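Alpha-1,4-endofucoidanase (Mariniflexile fucanivorans, PDB 6DLH) hydrolyses alpha-1,4-linked fucoidan from within the chain as a retaining endo-acting glycoside hydrolase of family GH107. Local coordinates at residues Phe449-Pro452 / Glu453-Ile457. Numbering follows the deposited sequence.
Sequences FWDP and EGVGI. With CA (calcium ion), chain I.
Asp-451 and Glu-453 share a calcium ion across a tight turn, the metal lying 2.7 Å from Asp-451 OD1 and 2.4 Å from Glu-453 OE1. A water on the same ion, also weakly bonded to Asp-451 OD2, and Gly-419 O and Asp-502 OD2 complete the site. The Glu-453 chain bends at chi2 (74°), which folds its carboxylate back over Pro-452 and brings OE1 to the metal. Both oxygens of Asp-451 also grip backbone: OD1 takes the N-H of Glu-453 (N to OD1 2.8 Å) from above the carboxylate plane, while OD2 accepts Gly-456 N at 2.8 Å through its anti lone pair, and Val-455 N more weakly. With CG anti to the backbone N (chi1 154°), the carboxylate reaches into the loop, and metal and N-H groups together fix its rotation. Asp-451 to Gly-454 is a type I beta turn, closed by Gly-454 N to Asp-451 O at 2.8 Å. Gly-454 and Gly-456 adopt positive phi, and at Gly-456 a side chain would collide with the preceding carbonyl oxygen. Beyond the turn, Ile-457 lies crosswise to Phe-449, CG1 3.9 Å from CD1 of the ring, and its CD1 rests on the backbone at Trp-450 C (3.7 Å). Cut back to an alanine, this isoleucine would probably leave the Phe-449 ring without its apolar neighbour and a gap beside the backbone between Trp-450 and Asp-451. The loop joins strands 449-450 and 459-464 within a putative Ig-like domain. Strand 449-450 pairs antiparallel with 422-423, whose Trp-423 meets Phe-449 edge-to-face; Trp-450 NE1 bonds to Lys-413 O and its ring makes a cation-pi contact with Lys-413, placing the calcium loop beside helix 399-415.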
loop_
_atom_site.group_PDB
_atom_site.type_symbol
_atom_site.label_atom_id
_atom_site.label_comp_id
_atom_site.label_asym_id
_atom_site.label_seq_id
_atom_site.Cartn_x
_atom_site.Cartn_y
_atom_site.Cartn_z
ATOM N N PHE A 449 -16.329 12.748 19.821
ATOM C CA PHE A 449 -17.265 12.187 20.781
ATOM C C PHE A 449 -18.652 12.751 20.510
ATOM O O PHE A 449 -18.783 13.812 19.900
ATOM C CB PHE A 449 -16.835 12.460 22.226
ATOM C CG PHE A 449 -16.300 13.844 22.510
ATOM C CD1 PHE A 449 -17.100 14.969 22.369
ATOM C CD2 PHE A 449 -14.995 14.018 22.941
ATOM C CE1 PHE A 449 -16.602 16.236 22.640
ATOM C CE2 PHE A 449 -14.495 15.283 23.222
ATOM C CZ PHE A 449 -15.300 16.390 23.066
ATOM N N TRP A 450 -19.676 12.024 20.964
ATOM C CA TRP A 450 -21.054 12.404 20.702
ATOM C C TRP A 450 -21.973 11.718 21.704
ATOM O O TRP A 450 -21.603 10.721 22.324
ATOM C CB TRP A 450 -21.452 12.098 19.249
ATOM C CG TRP A 450 -21.351 10.644 18.915
ATOM C CD1 TRP A 450 -22.314 9.689 19.091
ATOM C CD2 TRP A 450 -20.204 9.969 18.372
ATOM N NE1 TRP A 450 -21.845 8.470 18.687
ATOM C CE2 TRP A 450 -20.555 8.607 18.245
ATOM C CE3 TRP A 450 -18.922 10.381 17.980
ATOM C CZ2 TRP A 450 -19.668 7.656 17.743
ATOM C CZ3 TRP A 450 -18.044 9.439 17.486
ATOM C CH2 TRP A 450 -18.419 8.098 17.367
ATOM N N ASP A 451 -23.161 12.303 21.871
ATOM C CA ASP A 451 -24.252 11.707 22.621
ATOM C C ASP A 451 -25.084 10.873 21.651
ATOM O O ASP A 451 -25.687 11.423 20.728
ATOM C CB ASP A 451 -25.053 12.792 23.352
ATOM C CG ASP A 451 -26.500 12.446 23.655
ATOM O OD1 ASP A 451 -26.847 11.253 23.608
ATOM O OD2 ASP A 451 -27.277 13.381 23.923
ATOM N N PRO A 452 -25.130 9.530 21.817
ATOM C CA PRO A 452 -25.872 8.666 20.895
ATOM C C PRO A 452 -27.295 9.139 20.609
ATOM O O PRO A 452 -27.761 9.030 19.477
ATOM C CB PRO A 452 -25.861 7.317 21.626
ATOM C CG PRO A 452 -24.545 7.333 22.369
ATOM C CD PRO A 452 -24.421 8.764 22.856
ATOM N N GLU A 453 -27.961 9.693 21.633
ATOM C CA GLU A 453 -29.366 10.058 21.531
ATOM C C GLU A 453 -29.517 11.472 20.977
ATOM O O GLU A 453 -30.628 11.903 20.669
ATOM C CB GLU A 453 -30.079 9.900 22.874
ATOM C CG GLU A 453 -30.356 8.453 23.243
ATOM C CD GLU A 453 -29.126 7.685 23.695
ATOM O OE1 GLU A 453 -28.213 8.315 24.238
ATOM O OE2 GLU A 453 -29.075 6.465 23.482
ATOM N N GLY A 454 -28.394 12.192 20.869
ATOM C CA GLY A 454 -28.362 13.434 20.113
ATOM C C GLY A 454 -28.890 14.641 20.887
ATOM O O GLY A 454 -29.225 15.653 20.274
ATOM N N VAL A 455 -28.944 14.535 22.224
ATOM C CA VAL A 455 -29.299 15.673 23.058
ATOM C C VAL A 455 -28.098 16.616 23.082
ATOM O O VAL A 455 -28.213 17.778 22.688
ATOM C CB VAL A 455 -29.763 15.267 24.475
ATOM C CG1 VAL A 455 -30.199 16.476 25.297
ATOM C CG2 VAL A 455 -30.878 14.226 24.444
ATOM N N GLY A 456 -26.944 16.085 23.507
ATOM C CA GLY A 456 -25.685 16.790 23.373
ATOM C C GLY A 456 -24.693 16.409 24.464
ATOM O O GLY A 456 -25.074 15.857 25.495
ATOM N N ILE A 457 -23.419 16.715 24.197
ATOM C CA ILE A 457 -22.321 16.624 25.144
ATOM C C ILE A 457 -22.387 17.845 26.065
ATOM O O ILE A 457 -22.286 18.977 25.592
ATOM C CB ILE A 457 -20.991 16.587 24.363
ATOM C CG1 ILE A 457 -20.871 15.340 23.477
ATOM C CG2 ILE A 457 -19.796 16.757 25.293
ATOM C CD1 ILE A 457 -20.663 14.037 24.232
HETATM CA CA CA I . -27.303 9.821 25.798
HETATM O O HOH W 1 -27.905 12.130 26.635
#